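Local coordinates for concanavalin A-like lectin protein kinase family protein (PDB 6CTH) that probably phosphorylates hydroxyl side chains of proteins as a plant lectin-type receptor kinase domain, here caught with an indolinone inhibitor and a magnesium ion in its cleft, at residues A[26-31]-A[157-162]; A[57-62]-A[78-83]; A[114-119]-A[259-264]. All coordinates share one frame; numbering follows the deposited sequence.

How the interactions relate
Interaction 2 lies within the N-lobe of the kinase, and interaction 1 bridges the cleft from the glycine-rich loop to the DFG segment. The two touch, because S61 and E62 of 57-62 hydrogen-bond to the backbone of F160 in 157-162. Interaction 1 is buried, with an aromatic ring beside a metal-binding carboxylate. Interaction 2, about 11 Å away between centres, is partly buried and sets one tyrosine against a strand of the N-lobe sheet, with tryptophan and histidine beside it. Interaction 3 lies across the centre of the chain, about 25 Å from interaction 1 between centres. It joins two C-lobe helices by buried, mostly apolar contacts. In none of the three does a hydrogen bond pass between the paired segments.

Interaction 1: A[26-31]-A[157-162]; sequences GGFGSV and LGDFGL. With MG (magnesium ion), chain C; FE7 (N-{(3Z)-2-oxo-3-[phenyl({4-[(piperidin-1-yl)methyl]phenyl}amino)methylidene]-2,3-dihydro-1H-indol-5-yl}ethanesulfonamide), chain B.
A buried van der Waals contact across the active-site cleft brings F28, at the turn of the loop between strands 22-25 and 29-36, against D159 and G161 without hydrogen bonds. The corner CE2 of its ring lies 3.8 Å from OD1 of D159, which meets the ring at its edge. Ring and carboxylate planes are turned 41° against each other. The same CE2 stands 3.9 Å from CA of G161, where glycine, lacking a side chain, lets the phenyl ring settle close to the backbone. With CG of F28 between its backbone N and carbonyl carbon (chi1 56°), the ring is placed where CE2 can meet both residues. The loop is the glycine-rich loop of protein kinases, and D159, F160 and G161 form the DFG motif. D159 divides its work between two oxygens: OD2 binds magnesium at 2.1 Å, and D141 together with four waters completes the six-coordinate site. OD1 is 2.8 Å from the O of water 1, itself a magnesium ligand, and probably accepts a hydrogen bond from it; a long, weak one comes from N of G161. The inhibitor FE7 lies in the same cleft, with its sulfonyl O1 3.5 Å from CA of G26 and its phenyl C12 3.8 Å from CB of V31, whose branched side chain presents a compact apolar surface to that ring.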
loop_
_atom_site.group_PDB
_atom_site.type_symbol
_atom_site.label_atom_id
_atom_site.label_comp_id
_atom_site.label_asym_id
_atom_site.label_seq_id
_atom_site.Cartn_x
_atom_site.Cartn_y
_atom_site.Cartn_z
ATOM N N GLY A 26 -2.484 0.670 -13.057
ATOM C CA GLY A 26 -1.794 1.434 -12.016
ATOM C C GLY A 26 -2.666 2.596 -11.574
ATOM O O GLY A 26 -3.836 2.755 -12.034
ATOM N N GLY A 27 -2.138 3.419 -10.686
ATOM C CA GLY A 27 -2.908 4.538 -10.176
ATOM C C GLY A 27 -3.277 5.627 -11.169
ATOM O O GLY A 27 -4.282 6.312 -11.006
ATOM N N PHE A 28 -2.453 5.823 -12.183
ATOM C CA PHE A 28 -2.643 6.918 -13.133
ATOM C C PHE A 28 -2.171 6.489 -14.524
ATOM O O PHE A 28 -1.651 7.309 -15.318
ATOM C CB PHE A 28 -1.975 8.207 -12.599
ATOM C CG PHE A 28 -0.498 8.063 -12.266
ATOM C CD1 PHE A 28 0.482 8.273 -13.243
ATOM C CD2 PHE A 28 -0.080 7.758 -10.961
ATOM C CE1 PHE A 28 1.840 8.158 -12.935
ATOM C CE2 PHE A 28 1.280 7.659 -10.643
ATOM C CZ PHE A 28 2.240 7.854 -11.633
ATOM N N GLY A 29 -2.434 5.212 -14.850
ATOM C CA GLY A 29 -2.124 4.645 -16.169
ATOM C C GLY A 29 -2.127 3.119 -16.123
ATOM O O GLY A 29 -2.152 2.508 -15.053
ATOM N N SER A 30 -2.149 2.505 -17.277
ATOM C CA SER A 30 -2.040 1.063 -17.404
ATOM C C SER A 30 -0.574 0.650 -17.345
ATOM O O SER A 30 0.295 1.365 -17.853
ATOM C CB SER A 30 -2.609 0.625 -18.746
ATOM O OG SER A 30 -4.032 0.783 -18.728
ATOM N N VAL A 31 -0.317 -0.532 -16.814
ATOM C CA VAL A 31 1.053 -1.071 -16.765
ATOM C C VAL A 31 1.159 -2.279 -17.699
ATOM O O VAL A 31 0.301 -3.196 -17.662
ATOM C CB VAL A 31 1.417 -1.481 -15.336
ATOM C CG1 VAL A 31 2.876 -1.932 -15.238
ATOM C CG2 VAL A 31 1.140 -0.327 -14.364
ATOM N N LEU A 157 6.511 -1.032 -1.190
ATOM C CA LEU A 157 5.484 -0.036 -1.349
ATOM C C LEU A 157 5.837 0.843 -2.525
ATOM O O LEU A 157 6.983 1.237 -2.730
ATOM C CB LEU A 157 5.342 0.757 -0.065
ATOM C CG LEU A 157 4.427 1.953 -0.093
ATOM C CD1 LEU A 157 2.979 1.497 -0.241
ATOM C CD2 LEU A 157 4.562 2.759 1.184
ATOM N N GLY A 158 4.855 1.101 -3.377
ATOM C CA GLY A 158 5.013 2.013 -4.479
ATOM C C GLY A 158 3.859 2.971 -4.610
ATOM O O GLY A 158 3.049 3.109 -3.695
ATOM N N ASP A 159 3.760 3.533 -5.815
ATOM C CA ASP A 159 2.817 4.598 -6.191
ATOM C C ASP A 159 2.979 5.872 -5.394
ATOM O O ASP A 159 2.267 6.093 -4.390
ATOM C CB ASP A 159 1.331 4.127 -6.020
ATOM C CG ASP A 159 0.312 5.179 -6.477
ATOM O OD1 ASP A 159 0.654 6.064 -7.278
ATOM O OD2 ASP A 159 -0.828 5.093 -5.952
ATOM N N PHE A 160 3.825 6.749 -5.897
ATOM C CA PHE A 160 4.094 8.056 -5.305
ATOM C C PHE A 160 3.404 9.209 -6.032
ATOM O O PHE A 160 3.785 10.362 -5.881
ATOM C CB PHE A 160 5.611 8.254 -5.195
ATOM C CG PHE A 160 6.225 7.159 -4.383
ATOM C CD1 PHE A 160 6.233 7.221 -3.041
ATOM C CD2 PHE A 160 6.779 6.047 -5.037
ATOM C CE1 PHE A 160 6.744 6.182 -2.258
ATOM C CE2 PHE A 160 7.331 5.015 -4.267
ATOM C CZ PHE A 160 7.241 5.060 -2.903
ATOM N N GLY A 161 2.318 8.927 -6.737
ATOM C CA GLY A 161 1.668 9.982 -7.518
ATOM C C GLY A 161 0.980 11.062 -6.712
ATOM O O GLY A 161 0.880 12.185 -7.188
ATOM N N LEU A 162 0.556 10.727 -5.492
ATOM C CA LEU A 162 -0.005 11.667 -4.521
ATOM C C LEU A 162 0.984 12.053 -3.406
ATOM O O LEU A 162 0.640 12.836 -2.505
ATOM C CB LEU A 162 -1.280 11.087 -3.898
ATOM C CG LEU A 162 -2.490 10.986 -4.805
ATOM C CD1 LEU A 162 -3.640 10.384 -4.039
ATOM C CD2 LEU A 162 -2.820 12.375 -5.323
HETATM MG MG MG C . -2.576 6.311 -6.098
HETATM C C4 FE7 B . 4.025 -3.138 -11.238
HETATM C C14 FE7 B . -1.124 -3.729 -11.200
HETATM C C5 FE7 B . 5.403 -2.856 -11.246
HETATM C C6 FE7 B . 5.893 -1.607 -10.906
HETATM C C11 FE7 B . 1.399 -4.821 -11.616
HETATM C C7 FE7 B . 5.000 -0.625 -10.521
HETATM C C8 FE7 B . 5.253 -5.026 -11.873
HETATM C C9 FE7 B . 3.873 -4.524 -11.651
HETATM C C10 FE7 B . 2.768 -5.335 -11.795
HETATM C C12 FE7 B . 0.870 -3.898 -12.510
HETATM C C13 FE7 B . -0.383 -3.355 -12.298
HETATM N N1 FE7 B . 6.093 -3.996 -11.619
HETATM N N2 FE7 B . 2.966 -6.643 -12.010
HETATM C C3 FE7 B . 3.141 -2.140 -10.829
HETATM N N3 FE7 B . -0.457 -11.550 -14.389
HETATM O O2 FE7 B . 5.587 -6.150 -12.228
HETATM C C2 FE7 B . 3.637 -0.895 -10.441
HETATM N N FE7 B . 2.804 0.113 -9.873
HETATM S S FE7 B . 1.215 0.103 -9.559
HETATM O O FE7 B . 0.592 -0.918 -10.339
HETATM O O1 FE7 B . 0.758 1.452 -9.671
HETATM C C1 FE7 B . 1.300 -0.377 -7.866
HETATM C C FE7 B . 2.407 0.421 -7.223
HETATM C C16 FE7 B . 0.639 -5.196 -10.516
HETATM C C15 FE7 B . -0.614 -4.649 -10.311
HETATM C C17 FE7 B . 2.114 -7.737 -12.277
HETATM C C22 FE7 B . 0.743 -7.589 -12.435
HETATM C C21 FE7 B . -0.056 -8.696 -12.653
HETATM C C20 FE7 B . 0.489 -9.970 -12.716
HETATM C C19 FE7 B . 1.857 -10.109 -12.553
HETATM C C18 FE7 B . 2.666 -9.009 -12.340
HETATM C C23 FE7 B . -0.385 -11.174 -12.971
HETATM C C28 FE7 B . -1.188 -12.805 -14.566
HETATM C C27 FE7 B . -1.183 -13.250 -16.010
HETATM C C26 FE7 B . -1.757 -12.179 -16.913
HETATM C C25 FE7 B . -1.095 -10.841 -16.652
HETATM C C24 FE7 B . -1.111 -10.505 -15.179
HETATM O O HOH W 1 -1.826 7.114 -8.011
HETATM O O HOH W 2 -3.371 4.630 -6.894
HETATM O O HOH W 3 -4.281 7.456 -6.450
HETATM O O HOH W 4 -1.499 7.958 -5.348
#

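Interaction 2: A[57-62]-A[78-83]; sequences KEYASE and IGWCHE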
loop_
_atom_site.group_PDB
_atom_site.type_symbol
_atom_site.label_atom_id
_atom_site.label_comp_id
_atom_site.label_asym_id
_atom_site.label_seq_id
_atom_site.Cartn_x
_atom_site.Cartn_y
_atom_site.Cartn_z
ATOM N N LYS A 57 0.372 15.578 -13.414
ATOM C CA LYS A 57 0.715 15.952 -12.059
ATOM C C LYS A 57 1.241 14.711 -11.298
ATOM O O LYS A 57 2.260 14.813 -10.586
ATOM C CB LYS A 57 -0.487 16.580 -11.341
ATOM N N GLU A 58 0.586 13.556 -11.472
ATOM C CA GLU A 58 0.999 12.340 -10.759
ATOM C C GLU A 58 2.296 11.785 -11.317
ATOM O O GLU A 58 3.137 11.363 -10.539
ATOM C CB GLU A 58 -0.065 11.246 -10.698
ATOM C CG GLU A 58 -1.265 11.624 -9.832
ATOM C CD GLU A 58 -2.051 10.431 -9.319
ATOM O OE1 GLU A 58 -1.580 9.642 -8.469
ATOM O OE2 GLU A 58 -3.207 10.260 -9.743
ATOM N N TYR A 59 2.502 11.837 -12.635
ATOM C CA TYR A 59 3.801 11.509 -13.206
ATOM C C TYR A 59 4.902 12.381 -12.598
ATOM O O TYR A 59 5.950 11.874 -12.162
ATOM C CB TYR A 59 3.778 11.697 -14.749
ATOM C CG TYR A 59 5.114 11.604 -15.397
ATOM C CD1 TYR A 59 5.630 10.374 -15.815
ATOM C CD2 TYR A 59 5.917 12.726 -15.529
ATOM C CE1 TYR A 59 6.908 10.287 -16.380
ATOM C CE2 TYR A 59 7.173 12.656 -16.109
ATOM C CZ TYR A 59 7.660 11.437 -16.528
ATOM O OH TYR A 59 8.905 11.389 -17.069
ATOM N N ALA A 60 4.664 13.688 -12.527
ATOM C CA ALA A 60 5.709 14.629 -12.066
ATOM C C ALA A 60 6.079 14.408 -10.592
ATOM O O ALA A 60 7.286 14.378 -10.219
ATOM C CB ALA A 60 5.253 16.057 -12.281
ATOM N N SER A 61 5.039 14.229 -9.777
ATOM C CA SER A 61 5.181 13.831 -8.397
ATOM C C SER A 61 5.939 12.500 -8.280
ATOM O O SER A 61 6.842 12.386 -7.443
ATOM C CB SER A 61 3.807 13.741 -7.697
ATOM O OG SER A 61 3.982 13.176 -6.399
ATOM N N GLU A 62 5.579 11.493 -9.065
ATOM C CA GLU A 62 6.252 10.214 -8.953
ATOM C C GLU A 62 7.742 10.373 -9.232
ATOM O O GLU A 62 8.563 9.914 -8.420
ATOM C CB GLU A 62 5.631 9.146 -9.834
ATOM C CG GLU A 62 6.399 7.810 -9.957
ATOM C CD GLU A 62 5.856 6.656 -9.125
ATOM O OE1 GLU A 62 4.858 6.806 -8.420
ATOM O OE2 GLU A 62 6.415 5.543 -9.216
ATOM N N ILE A 78 13.296 2.483 -12.547
ATOM C CA ILE A 78 14.484 2.143 -13.371
ATOM C C ILE A 78 14.554 2.938 -14.652
ATOM O O ILE A 78 15.646 2.982 -15.287
ATOM C CB ILE A 78 14.679 0.630 -13.602
ATOM C CG1 ILE A 78 13.667 0.059 -14.579
ATOM C CG2 ILE A 78 14.696 -0.141 -12.296
ATOM C CD1 ILE A 78 13.925 -1.395 -14.889
ATOM N N GLY A 79 13.477 3.651 -15.016
ATOM C CA GLY A 79 13.584 4.670 -16.051
ATOM C C GLY A 79 12.325 5.487 -16.246
ATOM O O GLY A 79 11.319 5.255 -15.583
ATOM N N TRP A 80 12.411 6.455 -17.143
ATOM C CA TRP A 80 11.324 7.376 -17.465
ATOM C C TRP A 80 11.370 7.691 -18.958
ATOM O O TRP A 80 12.367 7.406 -19.653
ATOM C CB TRP A 80 11.450 8.683 -16.671
ATOM C CG TRP A 80 12.773 9.390 -16.888
ATOM C CD1 TRP A 80 13.986 9.010 -16.391
ATOM C CD2 TRP A 80 13.013 10.574 -17.659
ATOM N NE1 TRP A 80 14.974 9.870 -16.819
ATOM C CE2 TRP A 80 14.407 10.840 -17.599
ATOM C CE3 TRP A 80 12.194 11.429 -18.406
ATOM C CZ2 TRP A 80 15.006 11.939 -18.255
ATOM C CZ3 TRP A 80 12.785 12.533 -19.073
ATOM C CH2 TRP A 80 14.180 12.777 -18.979
ATOM N N CYS A 81 10.278 8.265 -19.440
ATOM C CA CYS A 81 10.180 8.756 -20.819
ATOM C C CYS A 81 9.195 9.915 -20.799
ATOM O O CYS A 81 8.077 9.793 -20.231
ATOM C CB CYS A 81 9.728 7.641 -21.757
ATOM S SG CYS A 81 9.337 8.154 -23.477
ATOM N N HIS A 82 9.638 11.055 -21.330
ATOM C CA HIS A 82 8.813 12.272 -21.476
ATOM C C HIS A 82 9.109 12.776 -22.877
ATOM O O HIS A 82 10.119 13.468 -23.067
ATOM C CB HIS A 82 9.219 13.348 -20.438
ATOM C CG HIS A 82 8.334 14.563 -20.435
ATOM N ND1 HIS A 82 7.920 15.175 -19.270
ATOM C CD2 HIS A 82 7.765 15.268 -21.446
ATOM C CE1 HIS A 82 7.143 16.203 -19.562
ATOM N NE2 HIS A 82 7.038 16.285 -20.878
ATOM N N GLU A 83 8.281 12.389 -23.850
ATOM C CA GLU A 83 8.645 12.530 -25.272
ATOM C C GLU A 83 7.417 12.736 -26.130
ATOM O O GLU A 83 6.531 11.871 -26.155
ATOM C CB GLU A 83 9.414 11.295 -25.754
ATOM C CG GLU A 83 10.352 11.590 -26.904
ATOM C CD GLU A 83 10.692 10.365 -27.736
ATOM O OE1 GLU A 83 11.256 9.400 -27.176
ATOM O OE2 GLU A 83 10.422 10.378 -28.963
#
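The helix of the kinase N-lobe known as the C-helix, here 54-66, rests on the edge region of the six-stranded sheet through Y59, which meets W80, C81 and H82 of strand 77-83. The helix and strand segments run at 141° to each other, with axes 11.2 Å apart, a gap that a long side chain such as tyrosine can span. CG of Y59 is anti to the backbone N (chi1 170°), which carries the ring off the helix toward the strand. Its phenol oxygen does most of the touching: OH lies 3.6 Å from CE3 of W80, on the benzo part of the indole, and 3.6 Å from the carbonyl O of C81. It is also 3.9 Å from CB of H82. Lower on the ring, CE2 comes within 4.1 Å of ND1 of H82, and the two side chains cross at a slant, as do those of Y59 and W80. C81 takes part through its backbone, since its side chain starts away from the helix. W80 and H82 flank C81 in sequence, and CB of H82 lies in plane at the edge of the W80 ring; both keep some solvent exposure, which suits large groups with polar nitrogens. Y59 also touches L87 and L89 of strand 86-92 and V48 of strand 41-48. The same helix, though not this packing, reaches the DFG segment through S61 and E62, which hydrogen-bond to F160. No hydrogen bond joins helix and strand here: the approach of OH to O of C81 is too long to count as one. The contact therefore rests on van der Waals fit, which is consistent with a helix that can shift against the sheet in kinases.

Interaction 3: A[114-119]-A[259-264]; sequences VRYRIV and LECLVM
L262 of helix 256-269 and Y116 of helix 112-132 bury the greatest areas in this contact, with V119, one turn beyond Y116, as the third main partner. The CD1 methyl of L262 rests against both methyls of V119, 3.7 Å from CG1 and 3.8 Å from CG2. A branched valine suits this place because it offers two methyls for CD1 to lie on. L262 has CG anti to its backbone N (chi1 -175°), which extends the side chain from its helix toward the neighbour. Y116 and L262 lie alongside, their side chains sliding past each other in opposite directions. CB of L262 sits 4.1 Å from CE1 of Y116, at the ring's edge and near its plane, so the aromatic face is not what the leucine uses. The two helical segments run at 36° to each other with axes 11.5 Å apart. Both belong to the mainly helical C-lobe of the kinase fold, and helix 196-212, the hydrophobic central helix of that lobe, packs against the same pair: F203 and I210 reach V119, while A207 and A211, small enough to let helices come near, meet L262. Tyrosine brings a polar end into this buried layer. Its OH passes 3.7 Å from SG and 3.8 Å from CB of C261, whose small side chain is consistent with the close approach of the phenol, and is hydrogen-bonded to the backbone O of L287. Next to Y116, R115 turns its guanidinium group away from helix 256-269 to a salt bridge with D247.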
loop_
_atom_site.group_PDB
_atom_site.type_symbol
_atom_site.label_atom_id
_atom_site.label_comp_id
_atom_site.label_asym_id
_atom_site.label_seq_id
_atom_site.Cartn_x
_atom_site.Cartn_y
_atom_site.Cartn_z
ATOM N N VAL A 114 4.175 -15.226 6.445
ATOM C CA VAL A 114 4.393 -14.274 5.362
ATOM C C VAL A 114 3.600 -12.978 5.577
ATOM O O VAL A 114 4.152 -11.904 5.398
ATOM C CB VAL A 114 4.131 -14.914 3.989
ATOM C CG1 VAL A 114 4.038 -13.855 2.896
ATOM C CG2 VAL A 114 5.213 -15.941 3.664
ATOM N N ARG A 115 2.355 -13.068 6.028
ATOM C CA ARG A 115 1.557 -11.867 6.254
ATOM C C ARG A 115 2.123 -10.927 7.322
ATOM O O ARG A 115 2.140 -9.717 7.143
ATOM C CB ARG A 115 0.133 -12.252 6.650
ATOM C CG ARG A 115 -0.689 -12.847 5.525
ATOM C CD ARG A 115 -2.064 -13.266 6.013
ATOM N NE ARG A 115 -2.638 -14.305 5.171
ATOM C CZ ARG A 115 -3.909 -14.342 4.787
ATOM N NH1 ARG A 115 -4.749 -13.396 5.170
ATOM N NH2 ARG A 115 -4.334 -15.329 4.019
ATOM N N TYR A 116 2.592 -11.498 8.423
ATOM C CA TYR A 116 3.144 -10.727 9.546
ATOM C C TYR A 116 4.445 -10.067 9.055
ATOM O O TYR A 116 4.704 -8.927 9.400
ATOM C CB TYR A 116 3.392 -11.598 10.755
ATOM C CG TYR A 116 3.419 -10.865 12.093
ATOM C CD1 TYR A 116 2.291 -10.229 12.582
ATOM C CD2 TYR A 116 4.551 -10.849 12.879
ATOM C CE1 TYR A 116 2.304 -9.568 13.788
ATOM C CE2 TYR A 116 4.589 -10.177 14.107
ATOM C CZ TYR A 116 3.461 -9.537 14.543
ATOM O OH TYR A 116 3.450 -8.924 15.759
ATOM N N ARG A 117 5.208 -10.780 8.234
ATOM C CA ARG A 117 6.434 -10.238 7.658
ATOM C C ARG A 117 6.123 -9.059 6.733
ATOM O O ARG A 117 6.807 -8.047 6.753
ATOM C CB ARG A 117 7.184 -11.325 6.894
ATOM C CG ARG A 117 8.668 -11.053 6.730
ATOM C CD ARG A 117 9.165 -11.530 5.378
ATOM N NE ARG A 117 9.213 -12.983 5.294
ATOM C CZ ARG A 117 8.885 -13.680 4.211
ATOM N NH1 ARG A 117 8.962 -15.001 4.225
ATOM N NH2 ARG A 117 8.478 -13.055 3.118
ATOM N N ILE A 118 5.074 -9.200 5.927
ATOM C CA ILE A 118 4.653 -8.151 5.024
ATOM C C ILE A 118 4.275 -6.886 5.788
ATOM O O ILE A 118 4.628 -5.785 5.375
ATOM C CB ILE A 118 3.499 -8.627 4.096
ATOM C CG1 ILE A 118 4.046 -9.615 3.029
ATOM C CG2 ILE A 118 2.803 -7.445 3.422
ATOM C CD1 ILE A 118 3.005 -10.415 2.281
ATOM N N VAL A 119 3.555 -7.016 6.890
ATOM C CA VAL A 119 3.159 -5.846 7.661
ATOM C C VAL A 119 4.433 -5.172 8.192
ATOM O O VAL A 119 4.537 -3.946 8.149
ATOM C CB VAL A 119 2.222 -6.216 8.819
ATOM C CG1 VAL A 119 2.010 -5.039 9.768
ATOM C CG2 VAL A 119 0.905 -6.696 8.265
ATOM N N LEU A 259 -1.451 -12.498 16.001
ATOM C CA LEU A 259 -2.721 -12.039 15.457
ATOM C C LEU A 259 -3.297 -10.956 16.332
ATOM O O LEU A 259 -3.770 -9.948 15.832
ATOM C CB LEU A 259 -3.753 -13.174 15.323
ATOM C CG LEU A 259 -5.166 -12.734 14.948
ATOM C CD1 LEU A 259 -5.256 -12.031 13.596
ATOM C CD2 LEU A 259 -6.061 -13.964 14.967
ATOM N N GLU A 260 -3.278 -11.179 17.650
ATOM C CA GLU A 260 -3.745 -10.190 18.579
ATOM C C GLU A 260 -2.992 -8.894 18.396
ATOM O O GLU A 260 -3.571 -7.808 18.405
ATOM C CB GLU A 260 -3.537 -10.680 20.036
ATOM C CG GLU A 260 -4.025 -9.714 21.091
ATOM C CD GLU A 260 -3.895 -10.302 22.499
ATOM O OE1 GLU A 260 -2.765 -10.637 22.889
ATOM O OE2 GLU A 260 -4.941 -10.467 23.135
ATOM N N CYS A 261 -1.683 -9.028 18.268
ATOM C CA CYS A 261 -0.826 -7.867 18.174
ATOM C C CYS A 261 -1.139 -7.086 16.914
ATOM O O CYS A 261 -1.263 -5.870 16.963
ATOM C CB CYS A 261 0.615 -8.299 18.178
ATOM S SG CYS A 261 1.720 -6.883 18.283
ATOM N N LEU A 262 -1.275 -7.803 15.810
ATOM C CA LEU A 262 -1.614 -7.190 14.517
ATOM C C LEU A 262 -2.936 -6.478 14.571
ATOM O O LEU A 262 -3.040 -5.356 14.109
ATOM C CB LEU A 262 -1.580 -8.213 13.378
ATOM C CG LEU A 262 -1.799 -7.659 11.958
ATOM C CD1 LEU A 262 -0.812 -6.560 11.618
ATOM C CD2 LEU A 262 -1.670 -8.758 10.916
ATOM N N VAL A 263 -3.959 -7.115 15.152
ATOM C CA VAL A 263 -5.265 -6.481 15.245
ATOM C C VAL A 263 -5.235 -5.248 16.116
ATOM O O VAL A 263 -5.787 -4.235 15.745
ATOM C CB VAL A 263 -6.343 -7.489 15.750
ATOM C CG1 VAL A 263 -7.631 -6.787 16.125
ATOM C CG2 VAL A 263 -6.630 -8.523 14.676
ATOM N N MET A 264 -4.619 -5.326 17.297
ATOM C CA MET A 264 -4.607 -4.166 18.173
ATOM C C MET A 264 -3.781 -3.005 17.597
ATOM O O MET A 264 -4.158 -1.840 17.734
ATOM C CB MET A 264 -4.202 -4.539 19.630
ATOM C CG MET A 264 -5.330 -5.267 20.415
ATOM S SD MET A 264 -4.517 -5.898 21.890
ATOM C CE MET A 264 -4.735 -4.458 22.931
#